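PDB 7K46: aspartate carbamoyltransferase, which probably catalyses the transfer of the carbamoyl group from carbamoyl phosphate to L-aspartate, giving N-carbamoyl-L-aspartate and phosphate in pyrimidine biosynthesis. Local coordinates for residues T151-L156 with K282-M286; G168-K172 with A196-M202; R190-I195 with I231-D236; A224-T228 with S268-D272. All blocks are in the same frame, centred on the assembly; numbering follows the deposited sequence. Where two conformers were deposited one is given.

Contact 1 of 4, residues T151-L156 with K282-M286; sequences TIHAEL and KMVVM
This is a helix-on-strand contact in the aspartate carbamoyltransferase fold: the last turn and a half of helix 142-156, which leads from the carbamoyl-phosphate-binding part toward strand 163-167, lies against edge strand 284-286 of the five-stranded parallel sheet. The short axes approach to 10.2 Å and run nearly antiparallel, at 157°, so CA pairings run in opposite chain directions: Thr151-Met286 (8.6 Å), Glu155-Val284 (7.4 Å) and Leu156-Met283 (7.0 Å). The helix is regular here, with Glu155 N bonded to Thr151 O at 2.9 Å. On the extended strand, Val284 and Met286 point toward the helix while Val285 is out of reach. Met286 (chi1 m, chi2 t, chi3 p) brings CE to 3.7 Å from Thr151 CB and SD to 3.6 Å from Ile152 CG1. Val284 CG1 meets Glu155 CB at 3.6 Å, whereas Arg309 and Tyr313 engage the Glu155 carboxylate. Leu156 (m, t) sets CD2 4.0 Å from Met283 CA and 4.3 Å from Val284 CG1. Extended Lys282 turns at chi4 (p) back to the last carbonyls of the segment: NZ donates to Leu156 O at 3.0 Å and to a water, 2.4 Å away, that donates to Glu155 O at 3.0 Å.

Contact 2 of 4, residues G168-K172 with A196-M202; sequences GDLKK and APAGLEM
Leu170, Leu200 and Lys171 carry much of this loop-to-loop contact, formed after neighbouring parallel strands 163-167 and 191-195 of a Rossmann-like sheet, at the strands' C-terminal ends. CA pairings are Gly168-Ala196 5.2 Å, Lys171-Leu200 4.7 Å and Leu170-Met202 4.6 Å. Leu170 (m, t) points toward the second loop, placing CG 3.9 Å from Ala196 CB and CB 4.2 Å from Met202 CB. Leu200 (m, t) closes a type II turn from Pro197, with Leu200 N to Pro197 O at 2.9 Å and Gly199 at phi 91°, psi -10°. Its carbonyl O accepts a weak bond from Lys171 N (2.9 Å, 126°), and its CD2 lies 3.8 Å from both Asp169 OD1 and Lys172 NZ. The first loop is braced by an Asx motif, Lys172 N to Asp169 OD1 at 2.9 Å, and by a salt bridge from Lys172 NZ to Asp169 OD2 at 2.7 Å. The all-trans Lys171 side chain runs past Gly199, with CD 3.6 Å from Gly199 O; a water accepts from Lys171 NZ at 3.3 Å and donates to Gly199 O at 2.7 Å.

Contact 3 of 4, residues R190-I195 with I231-D236; sequences RKVYLI and IVADCD
Asp234, near the end of helix 229-234, is the main acceptor for side chains at the start of strand 191-195 and just before it. Its OD2 accepts from Tyr193 OH at 2.6 Å and from Arg190 NH1 at 3.2 Å (165°); Asp234 OD1 receives a weak bond from the same NH1 at 3.3 Å (139°), completing the salt bridge. Arg190 bends at chi3 (p), so NH2 also donates to Asp234 O at 3.0 Å. A long salt bridge joins Arg190 NH2 to Asp236 OD2 at 3.9 Å, supplemented by a water that accepts from that NH2 at 2.8 Å and donates to OD2 at 2.7 Å. Asp236 has further partners in Lys280 and the backbone of Ala163. Extended Lys191 donates from NZ to Tyr193 OH at 3.0 Å and to a second water at 3.0 Å, which donates to Asp234 OD2 at 2.9 Å; Gln222 also binds this ammonium.

The helix packs on one face of the parallel Rossmann-like sheet, and strand alternation turns Tyr193 and Ile195 toward it but Val192 away. The nearest CA pair is Tyr193-Ile231, at 7.9 Å. Beside these polar groups, Ile231 CG2 makes a CH-pi contact 3.9 Å from the Tyr193 ring centroid, 14° off the normal. Cys235 SG is oblique to that ring, 4.4 Å from its centroid, and Ile195 CD1 lies 4.0 Å from Ile231 CD1.

Contact 4 of 4, residues A224-T228 with S268-D272; sequences ASGLT and SLLID
The backbone of 224-228 leaves strand 220-224, turns at Ser225 (phi -92°, psi -2°) and becomes extended through Gly226 (-166°, 163°) and Leu227 (-76°, 150°). The second segment, 268-272, runs from the weakly bonded end of helix 262-269 into extended chain at Leu270. Their touching parts, CA 225 to 227 and CA 268 to 271, are directed 37° apart, and the closest CA pair, Gly226-Ser268, is separated by 4.7 Å. One direct hydrogen bond joins them: Leu227 N donates to Ser268 O at 2.9 Å (167°). Gly226 lets the chains come this close, since an ideal CB there would lie 2.9 Å from Ser268 CB, a clash. A water donates to Ser225 O at 2.8 Å and to Ser268 OG at 2.7 Å; that hydroxyl is also hydrogen-bonded to Ser265 O.

Leu227 (m, t) points toward the second segment, and its CD1 reaches 3.9 Å from Ile271 CG1 and 3.8 Å from Leu269 O. Although the Leu269 CA-to-CB bond points away, its CD2 lies 3.8 Å from Ser225 O. Segment 224-228 follows the C-terminal end of strand 220-224 in this Rossmann-like parallel sheet, and the end of helix 262-269 packs against it. Leu227, Leu269 and Ile271 all meet Ile167 of strand 163-167, while Thr228 and Asp272 N-cap helices 229-234 and 273-276.

Overall arrangement
All four contacts gather round the five-stranded parallel sheet. Contact 1 is the most buried and mainly apolar, joining helix 142-156 to edge strand 284-286; contacts 2 to 4 are partly buried. Contact 3 holds a helix to the sheet face with a charged network, whereas contacts 2 and 4 are loop contacts, each with a direct backbone N-to-O bond (weak in contact 2) and buried leucines. Water bridges occur in all four. Probable backbone hydrogen bonds at or beside the strands link them: Val284 N to Asp236 O, 3.0 Å (contacts 1 and 3); Gly168 N to Ile195 O, 3.0 Å (2 and 3); Ala196 N to Ala224 O, 3.1 Å (2 and 4); Ala224 N to Leu194 O, 3.0 Å (3 and 4).

Contact 1 of 4, residues T151-L156 with K282-M286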
loop_
_atom_site.group_PDB
_atom_site.type_symbol
_atom_site.label_atom_id
_atom_site.label_comp_id
_atom_site.label_asym_id
_atom_site.label_seq_id
_atom_site.Cartn_x
_atom_site.Cartn_y
_atom_site.Cartn_z
ATOM N N THR A 151 3.918 22.164 -17.664
ATOM C CA THR A 151 5.125 22.767 -17.106
ATOM C C THR A 151 5.588 23.936 -17.961
ATOM O O THR A 151 5.883 25.018 -17.443
ATOM C CB THR A 151 6.232 21.718 -16.986
ATOM O OG1 THR A 151 5.791 20.650 -16.130
ATOM C CG2 THR A 151 7.502 22.347 -16.370
ATOM N N ILE A 152 5.653 23.740 -19.278
ATOM C CA ILE A 152 6.062 24.832 -20.158
ATOM C C ILE A 152 5.113 26.009 -19.996
ATOM O O ILE A 152 5.538 27.150 -19.777
ATOM C CB ILE A 152 6.122 24.355 -21.619
ATOM C CG1 ILE A 152 7.176 23.260 -21.783
ATOM C CG2 ILE A 152 6.431 25.525 -22.552
ATOM C CD1 ILE A 152 7.119 22.562 -23.124
ATOM N N HIS A 153 3.809 25.741 -20.073
ATOM C CA HIS A 153 2.829 26.825 -20.007
ATOM C C HIS A 153 2.906 27.573 -18.681
ATOM O O HIS A 153 2.848 28.811 -18.644
ATOM C CB HIS A 153 1.420 26.279 -20.207
ATOM C CG HIS A 153 0.363 27.337 -20.141
ATOM N ND1 HIS A 153 -0.102 27.994 -21.261
ATOM C CD2 HIS A 153 -0.289 27.882 -19.087
ATOM C CE1 HIS A 153 -1.007 28.886 -20.899
ATOM N NE2 HIS A 153 -1.138 28.840 -19.585
ATOM N N ALA A 154 3.017 26.836 -17.578
ATOM C CA ALA A 154 3.039 27.469 -16.265
ATOM C C ALA A 154 4.337 28.235 -16.032
ATOM O O ALA A 154 4.330 29.307 -15.412
ATOM C CB ALA A 154 2.846 26.411 -15.181
ATOM N N GLU A 155 5.461 27.701 -16.521
ATOM C CA GLU A 155 6.758 28.325 -16.284
ATOM C C GLU A 155 6.981 29.542 -17.180
ATOM O O GLU A 155 7.513 30.560 -16.722
ATOM C CB GLU A 155 7.881 27.304 -16.495
ATOM C CG GLU A 155 7.936 26.178 -15.448
ATOM C CD GLU A 155 8.494 26.643 -14.106
ATOM O OE1 GLU A 155 9.535 27.342 -14.085
ATOM O OE2 GLU A 155 7.891 26.315 -13.066
ATOM N N LEU A 156 6.593 29.459 -18.456
ATOM C CA LEU A 156 6.878 30.537 -19.400
ATOM C C LEU A 156 5.675 31.411 -19.732
ATOM O O LEU A 156 5.861 32.512 -20.264
ATOM C CB LEU A 156 7.433 29.960 -20.706
ATOM C CG LEU A 156 8.704 29.123 -20.580
ATOM C CD1 LEU A 156 9.114 28.555 -21.940
ATOM C CD2 LEU A 156 9.847 29.937 -19.940
ATOM N N LYS A 282 14.823 34.107 -19.505
ATOM C CA LYS A 282 13.493 33.499 -19.431
ATOM C C LYS A 282 13.497 32.214 -20.260
ATOM O O LYS A 282 13.149 32.214 -21.443
ATOM C CB LYS A 282 12.431 34.485 -19.911
ATOM C CG LYS A 282 10.976 34.037 -19.724
ATOM C CD LYS A 282 10.020 35.041 -20.372
ATOM C CE LYS A 282 8.582 34.519 -20.463
ATOM N NZ LYS A 282 7.990 34.247 -19.135
ATOM N N MET A 283 13.897 31.111 -19.629
ATOM C CA MET A 283 13.813 29.788 -20.241
ATOM C C MET A 283 13.751 28.760 -19.117
ATOM O O MET A 283 13.938 29.090 -17.944
ATOM C CB MET A 283 14.991 29.535 -21.202
ATOM C CG MET A 283 16.388 29.607 -20.570
ATOM S SD MET A 283 16.856 28.095 -19.664
ATOM C CE MET A 283 17.148 26.961 -21.020
ATOM N N VAL A 284 13.465 27.505 -19.477
ATOM C CA VAL A 284 13.515 26.428 -18.495
ATOM C C VAL A 284 14.263 25.227 -19.053
ATOM O O VAL A 284 14.270 24.965 -20.264
ATOM C CB VAL A 284 12.115 25.984 -18.008
ATOM C CG1 VAL A 284 11.450 27.093 -17.194
ATOM C CG2 VAL A 284 11.241 25.544 -19.182
ATOM N N VAL A 285 14.893 24.495 -18.136
ATOM C CA VAL A 285 15.447 23.176 -18.386
ATOM C C VAL A 285 14.468 22.162 -17.813
ATOM O O VAL A 285 14.036 22.289 -16.661
ATOM C CB VAL A 285 16.836 23.026 -17.743
ATOM C CG1 VAL A 285 17.331 21.594 -17.861
ATOM C CG2 VAL A 285 17.836 24.015 -18.376
ATOM N N MET A 286 14.115 21.163 -18.610
ATOM C CA MET A 286 13.187 20.130 -18.194
ATOM C C MET A 286 13.801 18.761 -18.465
ATOM O O MET A 286 14.742 18.618 -19.248
ATOM C CB MET A 286 11.837 20.275 -18.924
ATOM C CG MET A 286 11.104 21.585 -18.594
ATOM S SD MET A 286 9.673 21.881 -19.668
ATOM C CE MET A 286 8.684 20.397 -19.394
HETATM O O HOH W 1 9.058 33.000 -17.377
#

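Contact 2 of 4, residues G168-K172 with A196-M202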
loop_
_atom_site.group_PDB
_atom_site.type_symbol
_atom_site.label_atom_id
_atom_site.label_comp_id
_atom_site.label_asym_id
_atom_site.label_seq_id
_atom_site.Cartn_x
_atom_site.Cartn_y
_atom_site.Cartn_z
ATOM N N GLY A 168 18.740 13.927 -26.592
ATOM C CA GLY A 168 19.012 12.590 -26.076
ATOM C C GLY A 168 19.078 11.568 -27.201
ATOM O O GLY A 168 19.426 11.897 -28.333
ATOM N N ASP A 169 18.759 10.321 -26.846
ATOM C CA ASP A 169 18.596 9.247 -27.827
ATOM C C ASP A 169 17.230 9.435 -28.472
ATOM O O ASP A 169 16.220 8.902 -28.007
ATOM C CB ASP A 169 18.720 7.880 -27.158
ATOM C CG ASP A 169 18.647 6.723 -28.144
ATOM O OD1 ASP A 169 18.128 6.891 -29.267
ATOM O OD2 ASP A 169 19.114 5.617 -27.787
ATOM N N LEU A 170 17.190 10.216 -29.553
ATOM C CA LEU A 170 15.915 10.483 -30.205
ATOM C C LEU A 170 15.459 9.326 -31.078
ATOM O O LEU A 170 14.269 9.243 -31.408
ATOM C CB LEU A 170 15.994 11.777 -31.027
ATOM C CG LEU A 170 16.351 13.017 -30.189
ATOM C CD1 LEU A 170 16.473 14.283 -31.067
ATOM C CD2 LEU A 170 15.333 13.240 -29.057
ATOM N N LYS A 171 16.369 8.416 -31.439
ATOM C CA LYS A 171 15.966 7.239 -32.202
ATOM C C LYS A 171 15.085 6.320 -31.367
ATOM O O LYS A 171 13.976 5.963 -31.780
ATOM C CB LYS A 171 17.195 6.482 -32.709
ATOM C CG LYS A 171 16.853 5.240 -33.522
ATOM C CD LYS A 171 18.101 4.603 -34.123
ATOM C CE LYS A 171 17.743 3.361 -34.938
ATOM N NZ LYS A 171 18.940 2.687 -35.522
ATOM N N LYS A 172 15.565 5.918 -30.195
ATOM C CA LYS A 172 14.863 4.920 -29.403
ATOM C C LYS A 172 13.879 5.523 -28.407
ATOM O O LYS A 172 13.053 4.784 -27.858
ATOM C CB LYS A 172 15.874 4.028 -28.668
ATOM C CG LYS A 172 16.761 3.217 -29.630
ATOM C CD LYS A 172 17.503 2.070 -28.938
ATOM C CE LYS A 172 18.671 2.555 -28.082
ATOM N NZ LYS A 172 19.743 3.227 -28.883
ATOM N N ALA A 196 20.910 14.997 -30.973
ATOM C CA ALA A 196 21.131 13.585 -30.713
ATOM C C ALA A 196 22.491 13.195 -31.246
ATOM O O ALA A 196 22.926 13.723 -32.282
ATOM C CB ALA A 196 20.046 12.719 -31.365
ATOM N N PRO A 197 23.187 12.264 -30.593
ATOM C CA PRO A 197 24.454 11.771 -31.138
ATOM C C PRO A 197 24.263 11.133 -32.510
ATOM O O PRO A 197 23.172 10.687 -32.873
ATOM C CB PRO A 197 24.924 10.737 -30.106
ATOM C CG PRO A 197 24.119 10.993 -28.867
ATOM C CD PRO A 197 22.819 11.608 -29.318
ATOM N N ALA A 198 25.357 11.085 -33.269
ATOM C CA ALA A 198 25.347 10.463 -34.591
ATOM C C ALA A 198 24.756 9.059 -34.532
ATOM O O ALA A 198 25.183 8.223 -33.730
ATOM C CB ALA A 198 26.770 10.407 -35.154
ATOM N N GLY A 199 23.768 8.802 -35.387
ATOM C CA GLY A 199 23.123 7.508 -35.432
ATOM C C GLY A 199 21.911 7.356 -34.536
ATOM O O GLY A 199 21.200 6.349 -34.649
ATOM N N LEU A 200 21.656 8.311 -33.642
ATOM C CA LEU A 200 20.512 8.260 -32.743
ATOM C C LEU A 200 19.491 9.345 -33.081
ATOM O O LEU A 200 18.775 9.834 -32.201
ATOM C CB LEU A 200 20.967 8.378 -31.287
ATOM C CG LEU A 200 21.899 7.284 -30.758
ATOM C CD1 LEU A 200 22.173 7.482 -29.266
ATOM C CD2 LEU A 200 21.316 5.888 -31.021
ATOM N N GLU A 201 19.417 9.724 -34.354
ATOM C CA GLU A 201 18.529 10.795 -34.776
ATOM C C GLU A 201 17.069 10.378 -34.634
ATOM O O GLU A 201 16.725 9.189 -34.626
ATOM C CB GLU A 201 18.796 11.187 -36.232
ATOM C CG GLU A 201 20.139 11.866 -36.488
ATOM C CD GLU A 201 21.301 10.893 -36.491
ATOM O OE1 GLU A 201 21.062 9.675 -36.617
ATOM O OE2 GLU A 201 22.459 11.348 -36.364
ATOM N N MET A 202 16.213 11.384 -34.513
ATOM C CA MET A 202 14.776 11.197 -34.630
ATOM C C MET A 202 14.458 10.425 -35.913
ATOM O O MET A 202 14.969 10.784 -36.987
ATOM C CB MET A 202 14.094 12.571 -34.635
ATOM C CG MET A 202 12.585 12.545 -34.735
ATOM S SD MET A 202 11.809 11.896 -33.247
ATOM C CE MET A 202 12.171 13.174 -32.040
HETATM O O HOH W 2 21.025 4.817 -36.893
#

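Contact 3 of 4, residues R190-I195 with I231-D236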
loop_
_atom_site.group_PDB
_atom_site.type_symbol
_atom_site.label_atom_id
_atom_site.label_comp_id
_atom_site.label_asym_id
_atom_site.label_seq_id
_atom_site.Cartn_x
_atom_site.Cartn_y
_atom_site.Cartn_z
ATOM N N ARG A 190 7.690 27.914 -32.650
ATOM C CA ARG A 190 8.619 28.584 -33.553
ATOM C C ARG A 190 9.629 27.594 -34.124
ATOM O O ARG A 190 9.854 27.557 -35.338
ATOM C CB ARG A 190 9.337 29.729 -32.835
ATOM C CG ARG A 190 10.431 30.386 -33.684
ATOM C CD ARG A 190 10.869 31.735 -33.128
ATOM N NE ARG A 190 11.476 31.622 -31.805
ATOM C CZ ARG A 190 12.737 31.268 -31.586
ATOM N NH1 ARG A 190 13.538 30.929 -32.580
ATOM N NH2 ARG A 190 13.201 31.246 -30.337
ATOM N N LYS A 191 10.229 26.763 -33.274
ATOM C CA LYS A 191 11.338 25.947 -33.741
ATOM C C LYS A 191 11.535 24.766 -32.809
ATOM O O LYS A 191 11.382 24.903 -31.593
ATOM C CB LYS A 191 12.620 26.785 -33.820
ATOM C CG LYS A 191 13.812 26.082 -34.451
ATOM C CD LYS A 191 14.874 27.118 -34.802
ATOM C CE LYS A 191 15.942 26.546 -35.712
ATOM N NZ LYS A 191 17.032 27.549 -35.966
ATOM N N VAL A 192 11.881 23.614 -33.384
ATOM C CA VAL A 192 12.279 22.433 -32.616
ATOM C C VAL A 192 13.701 22.070 -33.021
ATOM O O VAL A 192 13.967 21.788 -34.200
ATOM C CB VAL A 192 11.343 21.231 -32.843
ATOM C CG1 VAL A 192 11.866 19.999 -32.083
ATOM C CG2 VAL A 192 9.900 21.550 -32.432
ATOM N N TYR A 193 14.607 22.072 -32.050
ATOM C CA TYR A 193 15.949 21.532 -32.239
ATOM C C TYR A 193 15.938 20.069 -31.822
ATOM O O TYR A 193 15.456 19.740 -30.734
ATOM C CB TYR A 193 16.978 22.305 -31.406
ATOM C CG TYR A 193 17.200 23.735 -31.841
ATOM C CD1 TYR A 193 18.114 24.038 -32.848
ATOM C CD2 TYR A 193 16.507 24.785 -31.246
ATOM C CE1 TYR A 193 18.331 25.344 -33.262
ATOM C CE2 TYR A 193 16.722 26.110 -31.652
ATOM C CZ TYR A 193 17.635 26.378 -32.664
ATOM O OH TYR A 193 17.857 27.680 -33.075
ATOM N N LEU A 194 16.466 19.196 -32.686
ATOM C CA LEU A 194 16.578 17.761 -32.412
ATOM C C LEU A 194 18.059 17.446 -32.213
ATOM O O LEU A 194 18.809 17.339 -33.188
ATOM C CB LEU A 194 15.983 16.944 -33.555
ATOM C CG LEU A 194 14.510 17.220 -33.880
ATOM C CD1 LEU A 194 14.101 16.502 -35.171
ATOM C CD2 LEU A 194 13.633 16.792 -32.710
ATOM N N ILE A 195 18.476 17.301 -30.952
ATOM C CA ILE A 195 19.886 17.170 -30.581
ATOM C C ILE A 195 20.133 15.724 -30.176
ATOM O O ILE A 195 19.645 15.275 -29.132
ATOM C CB ILE A 195 20.269 18.116 -29.433
ATOM C CG1 ILE A 195 19.788 19.554 -29.699
ATOM C CG2 ILE A 195 21.775 18.041 -29.164
ATOM C CD1 ILE A 195 20.427 20.209 -30.921
ATOM N N ILE A 231 22.615 27.540 -30.317
ATOM C CA ILE A 231 21.367 26.808 -30.111
ATOM C C ILE A 231 20.809 27.094 -28.721
ATOM O O ILE A 231 19.611 27.359 -28.557
ATOM C CB ILE A 231 21.579 25.298 -30.328
ATOM C CG1 ILE A 231 21.858 24.997 -31.802
ATOM C CG2 ILE A 231 20.360 24.513 -29.831
ATOM C CD1 ILE A 231 22.288 23.556 -32.067
ATOM N N VAL A 232 21.672 27.024 -27.701
ATOM C CA VAL A 232 21.247 27.267 -26.322
ATOM C C VAL A 232 20.619 28.653 -26.193
ATOM O O VAL A 232 19.539 28.815 -25.609
ATOM C CB VAL A 232 22.441 27.093 -25.366
ATOM C CG1 VAL A 232 22.098 27.605 -23.968
ATOM C CG2 VAL A 232 22.871 25.616 -25.324
ATOM N N ALA A 233 21.274 29.665 -26.771
ATOM C CA ALA A 233 20.802 31.045 -26.658
ATOM C C ALA A 233 19.437 31.238 -27.299
ATOM O O ALA A 233 18.692 32.144 -26.907
ATOM C CB ALA A 233 21.815 31.999 -27.295
ATOM N N ASP A 234 19.090 30.405 -28.280
ATOM C CA ASP A 234 17.846 30.552 -29.020
ATOM C C ASP A 234 16.668 29.829 -28.369
ATOM O O ASP A 234 15.516 30.096 -28.733
ATOM C CB ASP A 234 18.037 30.038 -30.455
ATOM C CG ASP A 234 16.896 30.441 -31.384
ATOM O OD1 ASP A 234 16.493 31.625 -31.357
ATOM O OD2 ASP A 234 16.419 29.579 -32.154
ATOM N N CYS A 235 16.915 28.954 -27.402
ATOM C CA CYS A 235 15.867 28.074 -26.894
ATOM C C CYS A 235 15.139 28.661 -25.689
ATOM O O CYS A 235 15.747 29.251 -24.791
ATOM C CB CYS A 235 16.446 26.709 -26.521
ATOM S SG CYS A 235 16.800 25.677 -27.963
ATOM N N ASP A 236 13.825 28.473 -25.680
ATOM C CA ASP A 236 12.996 28.732 -24.512
ATOM C C ASP A 236 12.886 27.521 -23.601
ATOM O O ASP A 236 12.631 27.679 -22.399
ATOM C CB ASP A 236 11.610 29.171 -24.971
ATOM C CG ASP A 236 11.681 30.357 -25.907
ATOM O OD1 ASP A 236 12.178 31.420 -25.470
ATOM O OD2 ASP A 236 11.286 30.209 -27.086
HETATM O O HOH W 3 11.278 32.363 -28.654
HETATM O O HOH W 4 16.403 30.294 -34.923
#

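Contact 4 of 4, residues A224-T228 with S268-D272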
loop_
_atom_site.group_PDB
_atom_site.type_symbol
_atom_site.label_atom_id
_atom_site.label_comp_id
_atom_site.label_asym_id
_atom_site.label_seq_id
_atom_site.Cartn_x
_atom_site.Cartn_y
_atom_site.Cartn_z
ATOM N N ALA A 224 20.872 18.500 -35.103
ATOM C CA ALA A 224 22.282 18.716 -34.799
ATOM C C ALA A 224 22.760 17.619 -33.855
ATOM O O ALA A 224 21.969 17.002 -33.141
ATOM C CB ALA A 224 22.525 20.100 -34.182
ATOM N N SER A 225 24.071 17.378 -33.849
ATOM C CA SER A 225 24.616 16.308 -33.019
ATOM C C SER A 225 25.039 16.778 -31.635
ATOM O O SER A 225 25.470 15.953 -30.821
ATOM C CB SER A 225 25.809 15.641 -33.719
ATOM O OG SER A 225 26.881 16.558 -33.875
ATOM N N GLY A 226 24.928 18.068 -31.341
ATOM C CA GLY A 226 25.314 18.557 -30.033
ATOM C C GLY A 226 24.800 19.959 -29.816
ATOM O O GLY A 226 24.399 20.646 -30.758
ATOM N N LEU A 227 24.795 20.364 -28.548
ATOM C CA LEU A 227 24.455 21.730 -28.188
ATOM C C LEU A 227 25.619 22.654 -28.513
ATOM O O LEU A 227 26.784 22.254 -28.489
ATOM C CB LEU A 227 24.114 21.831 -26.695
ATOM C CG LEU A 227 22.874 21.082 -26.216
ATOM C CD1 LEU A 227 22.792 21.033 -24.678
ATOM C CD2 LEU A 227 21.625 21.729 -26.808
ATOM N N THR A 228 25.284 23.896 -28.835
ATOM C CA THR A 228 26.228 24.969 -29.098
ATOM C C THR A 228 25.707 26.211 -28.407
ATOM O O THR A 228 24.510 26.295 -28.087
ATOM C CB THR A 228 26.370 25.250 -30.602
ATOM O OG1 THR A 228 25.125 25.773 -31.082
ATOM C CG2 THR A 228 26.722 23.983 -31.381
ATOM N N SER A 268 28.745 16.550 -25.476
ATOM C CA SER A 268 28.031 17.432 -26.394
ATOM C C SER A 268 26.558 17.598 -26.034
ATOM O O SER A 268 25.920 18.533 -26.529
ATOM C CB SER A 268 28.165 16.928 -27.836
ATOM O OG SER A 268 27.793 15.568 -27.959
ATOM N N LEU A 269 26.005 16.728 -25.184
ATOM C CA LEU A 269 24.621 16.857 -24.747
ATOM C C LEU A 269 24.484 17.375 -23.321
ATOM O O LEU A 269 23.375 17.760 -22.922
ATOM C CB LEU A 269 23.896 15.504 -24.853
ATOM C CG LEU A 269 23.902 14.661 -26.137
ATOM C CD1 LEU A 269 22.672 13.743 -26.159
ATOM C CD2 LEU A 269 23.946 15.485 -27.403
ATOM N N LEU A 270 25.572 17.395 -22.552
ATOM C CA LEU A 270 25.518 17.735 -21.131
ATOM C C LEU A 270 24.968 19.139 -20.918
ATOM O O LEU A 270 25.378 20.089 -21.591
ATOM C CB LEU A 270 26.924 17.635 -20.525
ATOM C CG LEU A 270 27.082 18.165 -19.095
ATOM C CD1 LEU A 270 26.246 17.349 -18.124
ATOM C CD2 LEU A 270 28.552 18.174 -18.664
ATOM N N ILE A 271 24.039 19.277 -19.973
ATOM C CA ILE A 271 23.558 20.585 -19.542
ATOM C C ILE A 271 24.079 20.819 -18.131
ATOM O O ILE A 271 23.753 20.062 -17.207
ATOM C CB ILE A 271 22.023 20.688 -19.600
ATOM C CG1 ILE A 271 21.523 20.575 -21.047
ATOM C CG2 ILE A 271 21.556 22.030 -19.024
ATOM C CD1 ILE A 271 20.013 20.404 -21.136
ATOM N N ASP A 272 24.914 21.844 -17.969
ATOM C CA ASP A 272 25.469 22.202 -16.668
ATOM C C ASP A 272 25.528 23.724 -16.581
ATOM O O ASP A 272 25.012 24.434 -17.448
ATOM C CB ASP A 272 26.844 21.547 -16.455
ATOM C CG ASP A 272 27.853 21.916 -17.534
ATOM O OD1 ASP A 272 27.501 22.678 -18.464
ATOM O OD2 ASP A 272 29.005 21.428 -17.456
HETATM O O HOH W 5 27.013 13.807 -29.877
#